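Local coordinates for stage II sporulation E family protein (Thermanaerovibrio acidaminovorans, PDB 3RNR) that is of unknown function but probably acts as a metal-dependent protein phosphatase of the PP2C type, at residues Y12-V16 and G159-V163; M22-A28 and I66-A72; G84-S90 and S146-L152; S90-C94 and I133-I137. One frame throughout, in Å; residues are numbered along the deposited sequence. Where two conformers were deposited one is given.

How the contacts relate
Contact 1 lies at the core, where two sheets meet face to face through apolar side chains resting on each other and on main-chain peptides, with no hydrogen bond between them. Contact 3 joins two neighbouring strands of one of those sheets at its margin, and is dominated by backbone hydrogen bonds, a serine hydroxyl and a water. Contact 4, also buried, shares S90 and strand 85-91 with contact 3; it packs the turn beyond that strand against a loop by van der Waals contact, without a hydrogen bond across. Contact 2 is more peripheral and mixes a backbone bond, a threonine bond, a bridging water and isoleucine packing. It meets contact 4 through A72, whose carbonyl probably accepts a bond from I137 N. V160 and L86 touch to link contacts 1 and 3.

Contact 1: Y12-V16 and G159-V163; sequences YCVVV and GVLVV
V15 lays both methyls over one face of the V162-V163 peptide: CG2 stands 3.9 Å from V163 N, and CG1 is 3.8 Å from V162 O, nearer the oxygen end. In return, V162 CG2 rests over a face of the V14-V15 peptide, 4.1 Å from V14 C. V15 and V162 pass alongside, heading opposite ways, so that V15 CG1 and V162 CG2 touch flank to flank at 3.8 Å. C13 extends the row. With chi1 at 55° its sulfur is tucked in over its own main chain, and SG then comes 3.9 Å from V162 CG2 and 4.0 Å from V160 CG1. No hydrogen bond spans the gap, because these strands belong to different sheets: strand 10-18 and strand 159-164 face each other across the β-sandwich at the heart of the PP2C fold, only 14° from parallel here. Their axes approach to 6.6 Å, and compact β-branched valines and a cysteine suit so narrow an interior. A75 and A77 of strand 72-80 are small neighbours of V15 and C13. On the outer side of strand 10-18, Y12 and V16 turn to helix 25-41, and Y12 also packs on A3 of the second subunit.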
loop_
_atom_site.group_PDB
_atom_site.type_symbol
_atom_site.label_atom_id
_atom_site.label_comp_id
_atom_site.label_asym_id
_atom_site.label_seq_id
_atom_site.Cartn_x
_atom_site.Cartn_y
_atom_site.Cartn_z
ATOM N N TYR B 12 6.547 0.239 5.216
ATOM C CA TYR B 12 6.805 1.423 4.395
ATOM C C TYR B 12 5.549 2.236 4.188
ATOM O O TYR B 12 4.435 1.738 4.379
ATOM C CB TYR B 12 7.375 1.012 3.033
ATOM C CG TYR B 12 6.426 0.157 2.217
ATOM C CD1 TYR B 12 5.392 0.732 1.478
ATOM C CD2 TYR B 12 6.547 -1.221 2.203
ATOM C CE1 TYR B 12 4.520 -0.057 0.732
ATOM C CE2 TYR B 12 5.687 -2.011 1.465
ATOM C CZ TYR B 12 4.674 -1.426 0.744
ATOM O OH TYR B 12 3.821 -2.226 0.020
ATOM N N CYS B 13 5.736 3.482 3.767
ATOM C CA CYS B 13 4.621 4.363 3.445
ATOM C C CYS B 13 5.009 5.222 2.253
ATOM O O CYS B 13 6.181 5.550 2.065
ATOM C CB CYS B 13 4.269 5.256 4.635
ATOM S SG CYS B 13 5.650 6.254 5.322
ATOM N N VAL B 14 4.027 5.566 1.431
ATOM C CA VAL B 14 4.302 6.388 0.271
ATOM C C VAL B 14 3.084 7.246 -0.060
ATOM O O VAL B 14 1.945 6.816 0.137
ATOM C CB VAL B 14 4.744 5.516 -0.945
ATOM C CG1 VAL B 14 3.808 4.357 -1.155
ATOM C CG2 VAL B 14 4.843 6.368 -2.223
ATOM N N VAL B 15 3.336 8.466 -0.521
ATOM C CA VAL B 15 2.307 9.292 -1.122
ATOM C C VAL B 15 2.803 9.731 -2.482
ATOM O O VAL B 15 3.993 10.022 -2.654
ATOM C CB VAL B 15 1.965 10.543 -0.260
ATOM C CG1 VAL B 15 1.266 10.125 1.047
ATOM C CG2 VAL B 15 3.238 11.384 0.037
ATOM N N VAL B 16 1.890 9.789 -3.443
ATOM C CA VAL B 16 2.214 10.204 -4.803
ATOM C C VAL B 16 1.108 11.112 -5.325
ATOM O O VAL B 16 -0.066 10.807 -5.147
ATOM C CB VAL B 16 2.286 8.987 -5.757
ATOM C CG1 VAL B 16 2.632 9.453 -7.158
ATOM C CG2 VAL B 16 3.338 7.972 -5.281
ATOM N N GLY B 159 7.962 7.123 14.689
ATOM C CA GLY B 159 7.610 6.781 13.328
ATOM C C GLY B 159 7.875 7.871 12.317
ATOM O O GLY B 159 8.653 8.797 12.565
ATOM N N VAL B 160 7.244 7.733 11.155
ATOM C CA VAL B 160 7.444 8.668 10.065
ATOM C C VAL B 160 6.100 8.949 9.391
ATOM O O VAL B 160 5.232 8.065 9.297
ATOM C CB VAL B 160 8.470 8.110 9.047
ATOM C CG1 VAL B 160 8.007 6.749 8.503
ATOM C CG2 VAL B 160 8.728 9.118 7.906
ATOM N N LEU B 161 5.939 10.187 8.935
ATOM C CA LEU B 161 4.738 10.605 8.225
ATOM C C LEU B 161 5.139 11.250 6.905
ATOM O O LEU B 161 6.022 12.111 6.880
ATOM C CB LEU B 161 3.938 11.591 9.080
ATOM C CG LEU B 161 2.740 12.276 8.408
ATOM C CD1 LEU B 161 1.557 11.364 8.468
ATOM C CD2 LEU B 161 2.421 13.592 9.089
ATOM N N VAL B 162 4.520 10.807 5.814
ATOM C CA VAL B 162 4.694 11.453 4.523
ATOM C C VAL B 162 3.385 12.146 4.098
ATOM O O VAL B 162 2.286 11.642 4.355
ATOM C CB VAL B 162 5.226 10.485 3.439
ATOM C CG1 VAL B 162 6.654 9.999 3.794
ATOM C CG2 VAL B 162 4.294 9.286 3.261
ATOM N N VAL B 163 3.521 13.292 3.439
ATOM C CA VAL B 163 2.400 14.198 3.191
ATOM C C VAL B 163 2.427 14.727 1.768
ATOM O O VAL B 163 3.479 15.179 1.318
ATOM C CB VAL B 163 2.533 15.456 4.064
ATOM C CG1 VAL B 163 1.278 16.307 3.959
ATOM C CG2 VAL B 163 2.811 15.085 5.490
#

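Contact 2: M22-A28 and I66-A72; sequences MIRGDEA and ILGRTGA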
loop_
_atom_site.group_PDB
_atom_site.type_symbol
_atom_site.label_atom_id
_atom_site.label_comp_id
_atom_site.label_asym_id
_atom_site.label_seq_id
_atom_site.Cartn_x
_atom_site.Cartn_y
_atom_site.Cartn_z
HETATM N N MSE B 22 0.026 19.969 -15.459
HETATM C CA MSE B 22 0.554 19.346 -16.658
HETATM C C MSE B 22 -0.393 18.259 -17.105
HETATM O O MSE B 22 -1.468 18.108 -16.537
HETATM C CB MSE B 22 1.937 18.783 -16.369
HETATM C CG MSE B 22 2.948 19.890 -16.200
HETATM SE SE MSE B 22 4.450 19.360 -15.155
HETATM C CE MSE B 22 5.419 18.486 -16.510
ATOM N N ILE B 23 -0.007 17.499 -18.119
ATOM C CA ILE B 23 -0.942 16.567 -18.730
ATOM C C ILE B 23 -0.867 15.161 -18.123
ATOM O O ILE B 23 0.188 14.725 -17.658
ATOM C CB ILE B 23 -0.781 16.479 -20.259
ATOM C CG1 ILE B 23 0.517 15.768 -20.619
ATOM C CG2 ILE B 23 -0.846 17.860 -20.895
ATOM C CD1 ILE B 23 0.394 14.963 -21.884
ATOM N N ARG B 24 -2.024 14.508 -18.068
ATOM C CA ARG B 24 -2.138 13.112 -17.651
ATOM C C ARG B 24 -1.459 12.856 -16.309
ATOM O O ARG B 24 -0.786 11.841 -16.118
ATOM C CB ARG B 24 -1.624 12.182 -18.755
ATOM C CG ARG B 24 -2.426 12.338 -20.063
ATOM C CD ARG B 24 -1.835 11.564 -21.240
ATOM N NE ARG B 24 -2.054 10.125 -21.139
ATOM C CZ ARG B 24 -1.602 9.240 -22.024
ATOM N NH1 ARG B 24 -1.839 7.941 -21.857
ATOM N NH2 ARG B 24 -0.905 9.656 -23.072
ATOM N N GLY B 25 -1.671 13.774 -15.371
ATOM C CA GLY B 25 -1.065 13.664 -14.053
ATOM C C GLY B 25 -1.426 12.384 -13.316
ATOM O O GLY B 25 -0.575 11.769 -12.676
ATOM N N ASP B 26 -2.687 11.972 -13.401
ATOM C CA ASP B 26 -3.120 10.764 -12.705
ATOM C C ASP B 26 -2.452 9.504 -13.258
ATOM O O ASP B 26 -2.110 8.604 -12.506
ATOM C CB ASP B 26 -4.646 10.628 -12.766
ATOM C CG ASP B 26 -5.352 11.447 -11.683
ATOM O OD1 ASP B 26 -4.669 12.217 -10.962
ATOM O OD2 ASP B 26 -6.589 11.319 -11.553
ATOM N N GLU B 27 -2.284 9.437 -14.575
ATOM C CA GLU B 27 -1.589 8.319 -15.193
ATOM C C GLU B 27 -0.108 8.296 -14.827
ATOM O O GLU B 27 0.460 7.226 -14.637
ATOM C CB GLU B 27 -1.761 8.354 -16.718
ATOM C CG GLU B 27 -3.190 8.101 -17.162
ATOM C CD GLU B 27 -3.355 8.224 -18.672
ATOM O OE1 GLU B 27 -2.922 7.305 -19.389
ATOM O OE2 GLU B 27 -3.900 9.244 -19.136
ATOM N N ALA B 28 0.529 9.461 -14.749
ATOM C CA ALA B 28 1.911 9.525 -14.261
ATOM C C ALA B 28 2.006 9.022 -12.820
ATOM O O ALA B 28 2.910 8.260 -12.472
ATOM C CB ALA B 28 2.436 10.952 -14.329
ATOM N N ILE B 66 5.349 12.641 -24.781
ATOM C CA ILE B 66 5.137 13.655 -23.743
ATOM C C ILE B 66 6.241 13.934 -22.689
ATOM O O ILE B 66 5.938 14.517 -21.649
ATOM C CB ILE B 66 3.742 13.558 -23.091
ATOM C CG1 ILE B 66 3.508 12.176 -22.491
ATOM C CG2 ILE B 66 2.662 13.874 -24.117
ATOM C CD1 ILE B 66 2.174 12.078 -21.780
ATOM N N LEU B 67 7.440 13.379 -22.853
ATOM C CA LEU B 67 8.457 13.484 -21.800
ATOM C C LEU B 67 8.658 14.918 -21.329
ATOM O O LEU B 67 8.836 15.825 -22.133
ATOM C CB LEU B 67 9.793 12.922 -22.275
ATOM C CG LEU B 67 10.944 13.002 -21.264
ATOM C CD1 LEU B 67 10.615 12.203 -20.007
ATOM C CD2 LEU B 67 12.254 12.511 -21.886
ATOM N N GLY B 68 8.621 15.117 -20.014
ATOM C CA GLY B 68 8.835 16.435 -19.446
ATOM C C GLY B 68 7.549 17.225 -19.326
ATOM O O GLY B 68 7.506 18.253 -18.666
ATOM N N ARG B 69 6.506 16.761 -20.005
ATOM C CA ARG B 69 5.210 17.434 -19.955
ATOM C C ARG B 69 4.175 16.784 -19.031
ATOM O O ARG B 69 3.034 17.252 -18.931
ATOM C CB ARG B 69 4.655 17.629 -21.372
ATOM C CG ARG B 69 5.468 18.617 -22.196
ATOM C CD ARG B 69 4.636 19.186 -23.338
ATOM N NE ARG B 69 4.309 18.173 -24.332
ATOM C CZ ARG B 69 3.277 18.252 -25.166
ATOM N NH1 ARG B 69 3.061 17.282 -26.040
ATOM N NH2 ARG B 69 2.460 19.296 -25.120
ATOM N N THR B 70 4.577 15.701 -18.371
ATOM C CA THR B 70 3.710 14.971 -17.456
ATOM C C THR B 70 4.606 14.523 -16.289
ATOM O O THR B 70 5.797 14.293 -16.469
ATOM C CB THR B 70 3.070 13.731 -18.143
ATOM O OG1 THR B 70 2.249 13.002 -17.209
ATOM C CG2 THR B 70 4.141 12.818 -18.707
ATOM N N GLY B 71 4.052 14.398 -15.097
ATOM C CA GLY B 71 4.891 14.008 -13.978
ATOM C C GLY B 71 4.139 13.878 -12.678
ATOM O O GLY B 71 2.938 14.134 -12.624
ATOM N N ALA B 72 4.852 13.494 -11.620
ATOM C CA ALA B 72 4.239 13.370 -10.309
ATOM C C ALA B 72 5.257 13.784 -9.265
ATOM O O ALA B 72 6.448 13.841 -9.554
ATOM C CB ALA B 72 3.788 11.916 -10.075
HETATM O O HOH W 1 1.367 15.667 -15.193
#
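The end of I23, CD1, is wedged against the branch methyl CG2 and the end methyl CD1 of I66, 3.4 Å from each, tighter than ordinary van der Waals contact. The I66 methyl CD1 also lies 4.1 Å from R24 CD, where the two side chains cross at about a right angle. Beside this apolar patch the main chains are tied by a nearly straight bond from I23 N to R69 O, 3.2 Å long and in the plane of the carbonyl. Selenomethionine M22 rests its CB 3.2 Å from that same R69 O, and a bend at chi3 brings its CE to the main chain of G68 to T70. T70 supplies the other direct polar link. Swung away from its own amide (chi1 178°), its OG1 donates to I23 O at 2.7 Å; threonine fits because the hydroxyl satisfies I23 O while the side chain also packs on W60 and A61 of helix 46-63. A water 2.9 Å from I23 O, to which it can donate, accepts from G71 N. A28 CB packs 3.6 Å from G71 O.

The second shell fixes these parts. I66 to R69 form a type II β turn with G68 at the position of positive phi. R24, at the N-cap of helix 25-41, grips the carboxylate of E27 side-on through NE and NH1, and the NH1 to OE1 arm of this salt bridge is 2.8 Å. W60 also packs on E27. The segment M22-A28 carries the chain into helix 25-41 from an Asp-Gly-x-Gly sequence at the end of strand 10-18 and just beyond, which in PP2C relatives contributes to the metal site.

Contact 3: G84-S90 and S146-L152; sequences GTLEWAS and STSEAPL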
loop_
_atom_site.group_PDB
_atom_site.type_symbol
_atom_site.label_atom_id
_atom_site.label_comp_id
_atom_site.label_asym_id
_atom_site.label_seq_id
_atom_site.Cartn_x
_atom_site.Cartn_y
_atom_site.Cartn_z
ATOM N N GLY B 84 14.967 -1.249 13.749
ATOM C CA GLY B 84 14.291 -0.003 14.050
ATOM C C GLY B 84 14.756 1.235 13.286
ATOM O O GLY B 84 14.433 2.354 13.680
ATOM N N THR B 85 15.489 1.059 12.189
ATOM C CA THR B 85 16.057 2.214 11.479
ATOM C C THR B 85 15.157 2.712 10.350
ATOM O O THR B 85 14.488 1.932 9.684
ATOM C CB THR B 85 17.441 1.924 10.897
ATOM O OG1 THR B 85 17.359 0.776 10.046
ATOM C CG2 THR B 85 18.462 1.667 12.021
ATOM N N LEU B 86 15.160 4.029 10.165
ATOM C CA LEU B 86 14.319 4.714 9.216
ATOM C C LEU B 86 15.118 5.260 8.033
ATOM O O LEU B 86 16.176 5.861 8.217
ATOM C CB LEU B 86 13.652 5.891 9.924
ATOM C CG LEU B 86 12.906 6.914 9.067
ATOM C CD1 LEU B 86 11.667 6.280 8.448
ATOM C CD2 LEU B 86 12.519 8.117 9.912
ATOM N N GLU B 87 14.599 5.056 6.823
ATOM C CA GLU B 87 15.108 5.757 5.643
ATOM C C GLU B 87 13.945 6.445 4.930
ATOM O O GLU B 87 12.795 6.045 5.092
ATOM C CB GLU B 87 15.792 4.793 4.668
ATOM C CG GLU B 87 17.052 4.127 5.241
ATOM C CD GLU B 87 17.865 3.465 4.155
ATOM O OE1 GLU B 87 17.372 2.503 3.520
ATOM O OE2 GLU B 87 18.975 3.943 3.903
ATOM N N TRP B 88 14.241 7.463 4.127
ATOM C CA TRP B 88 13.176 8.170 3.418
ATOM C C TRP B 88 13.719 8.840 2.164
ATOM O O TRP B 88 14.939 9.011 2.007
ATOM C CB TRP B 88 12.486 9.203 4.328
ATOM C CG TRP B 88 13.453 10.202 4.927
ATOM C CD1 TRP B 88 14.071 10.116 6.143
ATOM C CD2 TRP B 88 13.907 11.425 4.328
ATOM N NE1 TRP B 88 14.896 11.205 6.331
ATOM C CE2 TRP B 88 14.821 12.016 5.227
ATOM C CE3 TRP B 88 13.650 12.062 3.103
ATOM C CZ2 TRP B 88 15.464 13.229 4.956
ATOM C CZ3 TRP B 88 14.296 13.266 2.827
ATOM C CH2 TRP B 88 15.194 13.836 3.751
ATOM N N ALA B 89 12.817 9.190 1.252
ATOM C CA ALA B 89 13.206 9.941 0.065
ATOM C C ALA B 89 12.010 10.719 -0.457
ATOM O O ALA B 89 10.858 10.312 -0.255
ATOM C CB ALA B 89 13.766 9.011 -1.000
ATOM N N SER B 90 12.268 11.839 -1.123
ATOM C CA SER B 90 11.161 12.612 -1.681
ATOM C C SER B 90 11.602 13.418 -2.884
ATOM O O SER B 90 12.779 13.757 -3.026
ATOM C CB SER B 90 10.514 13.504 -0.615
ATOM O OG SER B 90 11.345 14.583 -0.255
ATOM N N SER B 146 15.539 14.461 -2.388
ATOM C CA SER B 146 15.811 14.689 -0.971
ATOM C C SER B 146 15.823 13.311 -0.322
ATOM O O SER B 146 14.880 12.554 -0.526
ATOM C CB SER B 146 14.711 15.588 -0.380
ATOM O OG SER B 146 15.014 15.974 0.960
ATOM N N THR B 147 16.878 12.962 0.421
ATOM C CA THR B 147 16.998 11.615 1.014
ATOM C C THR B 147 17.588 11.618 2.424
ATOM O O THR B 147 18.335 12.524 2.782
ATOM C CB THR B 147 17.910 10.669 0.166
ATOM O OG1 THR B 147 19.258 11.155 0.178
ATOM C CG2 THR B 147 17.448 10.581 -1.268
ATOM N N SER B 148 17.271 10.580 3.200
ATOM C CA SER B 148 17.959 10.330 4.459
ATOM C C SER B 148 19.406 10.014 4.106
ATOM O O SER B 148 19.716 9.695 2.947
ATOM C CB SER B 148 17.340 9.128 5.177
ATOM O OG SER B 148 17.116 8.064 4.263
ATOM N N GLU B 149 20.313 10.155 5.064
ATOM C CA GLU B 149 21.659 9.720 4.754
ATOM C C GLU B 149 21.993 8.495 5.584
ATOM O O GLU B 149 21.588 7.401 5.199
ATOM C CB GLU B 149 22.609 10.872 5.082
ATOM C CG GLU B 149 22.547 11.994 4.077
ATOM C CD GLU B 149 23.143 11.577 2.752
ATOM O OE1 GLU B 149 24.007 10.664 2.746
ATOM O OE2 GLU B 149 22.744 12.144 1.719
ATOM N N ALA B 150 22.456 8.666 6.821
ATOM C CA ALA B 150 22.620 7.490 7.679
ATOM C C ALA B 150 21.221 7.154 8.167
ATOM O O ALA B 150 20.485 8.051 8.553
ATOM C CB ALA B 150 23.549 7.787 8.870
ATOM N N PRO B 151 20.837 5.872 8.146
ATOM C CA PRO B 151 19.498 5.520 8.627
ATOM C C PRO B 151 19.258 6.018 10.056
ATOM O O PRO B 151 20.159 5.957 10.879
ATOM C CB PRO B 151 19.510 3.989 8.579
ATOM C CG PRO B 151 20.489 3.681 7.479
ATOM C CD PRO B 151 21.572 4.698 7.647
ATOM N N LEU B 152 18.057 6.513 10.341
ATOM C CA LEU B 152 17.758 7.089 11.653
ATOM C C LEU B 152 17.204 6.031 12.602
ATOM O O LEU B 152 16.209 5.376 12.285
ATOM C CB LEU B 152 16.724 8.211 11.516
ATOM C CG LEU B 152 17.020 9.482 10.711
ATOM C CD1 LEU B 152 17.414 9.188 9.269
ATOM C CD2 LEU B 152 15.805 10.405 10.740
HETATM O O HOH W 2 19.338 6.511 4.153
#
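W88 N donates to the hydroxyl of S148 at 2.9 Å, while S148 N returns a bond to W88 O from above the plane of that carbonyl. A side-chain oxygen thus fills a place that a main-chain carbonyl would hold in a regular ladder. The backbone carries S148 CB over the indole, 3.6 Å from the centre of the five-membered ring, a CH-π contact, and a chi1 of 45° aims OG at W88 N. S148 N lies above the middle of the same face, and S146 OG meets the ring edge. That hydroxyl has its polar partner in L109 N.

Regular antiparallel pairing flanks the serine. L86 N reaches L152 O at 2.7 Å and L152 N reaches L86 O on a lone pair. At the far end S90 and S146 exchange N to O bonds of 2.8 and 2.9 Å. Between these hydrogen-bonded pairs the register shifts by two residues, and the intervening loop bulges out with E149 and A150. A water ties the loop to the strand: it takes a proton from S148 OG and gives its own to E87 OE2 and to E149 O, both at 2.6 Å. The hydroxyl of T147 closes on S148 O. T85 OG1, at the end of the strand, is bonded to D83.

S148 OG is therefore donor and acceptor at once, a role that a small hydroxyl residue fills well. The chemistry implies that strand 146-153, outermost in its sheet, can break its ladder here while W88 N and O, S148 N and O, and E149 O all keep partners.

Contact 4: S90-C94 and I133-I137; sequences SVGDC and ITSFI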
loop_
_atom_site.group_PDB
_atom_site.type_symbol
_atom_site.label_atom_id
_atom_site.label_comp_id
_atom_site.label_asym_id
_atom_site.label_seq_id
_atom_site.Cartn_x
_atom_site.Cartn_y
_atom_site.Cartn_z
ATOM N N SER B 90 12.268 11.839 -1.123
ATOM C CA SER B 90 11.161 12.612 -1.681
ATOM C C SER B 90 11.602 13.418 -2.884
ATOM O O SER B 90 12.779 13.757 -3.026
ATOM C CB SER B 90 10.514 13.504 -0.615
ATOM O OG SER B 90 11.345 14.583 -0.255
ATOM N N VAL B 91 10.656 13.693 -3.770
ATOM C CA VAL B 91 10.938 14.490 -4.950
ATOM C C VAL B 91 9.773 15.434 -5.171
ATOM O O VAL B 91 8.612 14.997 -5.265
ATOM C CB VAL B 91 11.128 13.603 -6.204
ATOM C CG1 VAL B 91 11.317 14.463 -7.449
ATOM C CG2 VAL B 91 12.332 12.652 -6.034
ATOM N N GLY B 92 10.067 16.712 -5.333
ATOM C CA GLY B 92 9.003 17.695 -5.434
ATOM C C GLY B 92 8.584 18.305 -4.111
ATOM O O GLY B 92 9.425 18.678 -3.288
ATOM N N ASP B 93 7.295 18.592 -3.992
ATOM C CA ASP B 93 6.760 19.285 -2.821
ATOM C C ASP B 93 6.097 18.389 -1.769
ATOM O O ASP B 93 5.471 18.904 -0.848
ATOM C CB ASP B 93 5.822 20.418 -3.238
ATOM C CG ASP B 93 4.612 19.906 -3.967
ATOM O OD1 ASP B 93 4.665 18.745 -4.405
ATOM O OD2 ASP B 93 3.613 20.641 -4.094
ATOM N N CYS B 94 6.126 17.072 -1.949
ATOM C CA CYS B 94 5.681 16.184 -0.871
ATOM C C CYS B 94 6.682 16.258 0.275
ATOM O O CYS B 94 7.842 16.590 0.057
ATOM C CB CYS B 94 5.543 14.752 -1.356
ATOM S SG CYS B 94 4.216 14.518 -2.532
ATOM N N ILE B 133 7.814 23.934 -9.229
ATOM C CA ILE B 133 8.558 22.705 -8.935
ATOM C C ILE B 133 9.771 22.527 -9.834
ATOM O O ILE B 133 9.675 22.656 -11.054
ATOM C CB ILE B 133 7.677 21.468 -9.123
ATOM C CG1 ILE B 133 6.446 21.561 -8.230
ATOM C CG2 ILE B 133 8.485 20.179 -8.823
ATOM C CD1 ILE B 133 6.783 21.719 -6.809
ATOM N N THR B 134 10.931 22.336 -9.221
ATOM C CA THR B 134 12.163 22.097 -9.974
ATOM C C THR B 134 12.615 20.644 -10.139
ATOM O O THR B 134 13.552 20.364 -10.893
ATOM C CB THR B 134 13.303 22.891 -9.355
ATOM O OG1 THR B 134 13.468 22.462 -8.004
ATOM C CG2 THR B 134 12.942 24.373 -9.350
ATOM N N SER B 135 11.991 19.730 -9.401
ATOM C CA SER B 135 12.323 18.313 -9.519
ATOM C C SER B 135 11.041 17.506 -9.349
ATOM O O SER B 135 10.284 17.766 -8.428
ATOM C CB SER B 135 13.372 17.912 -8.477
ATOM O OG SER B 135 13.876 16.612 -8.764
ATOM N N PHE B 136 10.782 16.557 -10.247
ATOM C CA PHE B 136 9.557 15.755 -10.176
ATOM C C PHE B 136 9.811 14.427 -10.866
ATOM O O PHE B 136 10.756 14.303 -11.653
ATOM C CB PHE B 136 8.351 16.484 -10.816
ATOM C CG PHE B 136 8.523 16.789 -12.289
ATOM C CD1 PHE B 136 8.118 15.872 -13.255
ATOM C CD2 PHE B 136 9.079 17.997 -12.707
ATOM C CE1 PHE B 136 8.273 16.148 -14.631
ATOM C CE2 PHE B 136 9.239 18.289 -14.080
ATOM C CZ PHE B 136 8.836 17.357 -15.036
ATOM N N ILE B 137 8.971 13.439 -10.566
ATOM C CA ILE B 137 9.104 12.125 -11.158
ATOM C C ILE B 137 8.596 12.244 -12.581
ATOM O O ILE B 137 7.431 12.604 -12.809
ATOM C CB ILE B 137 8.255 11.065 -10.398
ATOM C CG1 ILE B 137 8.593 11.067 -8.900
ATOM C CG2 ILE B 137 8.468 9.677 -10.996
ATOM C CD1 ILE B 137 10.074 10.704 -8.614
#
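D93 OD1 is bonded to Y168 OH and, weakly, to T73 OG1, while CB and CG of the same side chain pack on I133 CD1. The two side chains run roughly perpendicular, with I133 CD1 3.9 Å from D93 CB. An aspartate suits the place because its short stem offers a carbon to the isoleucine and its OD1 to the two hydroxyls; D93 N, in contrast, is buried with no partner. G92 precedes it with phi at 91°, where a CB would jam against V91 O, and the absence of a side chain also lets S135 O come within 3.3 Å of G92 CA. The same oxygen is equally near G92 N, but the angle is too poor for a hydrogen bond, and that N-H goes to H111 ND1 instead. V91 supplies the main apolar surface. A chi1 of 176° extends its CG1 onto the main chain of the loop, 3.5 Å from F136 CA, and it meets S135 OG at 3.6 Å; that hydroxyl is bonded to E144 O. From the other end I137 CD1 touches V91 CB at 3.9 Å. The Gly-Asp turn where strand 85-91 ends is a familiar PP2C sequence feature. Here it is covered by the loop that runs from helix 113-119 to strand 146-153, with V91 and I137 both packed on helix 46-63 and V91 paired through its backbone with M74 of strand 72-80.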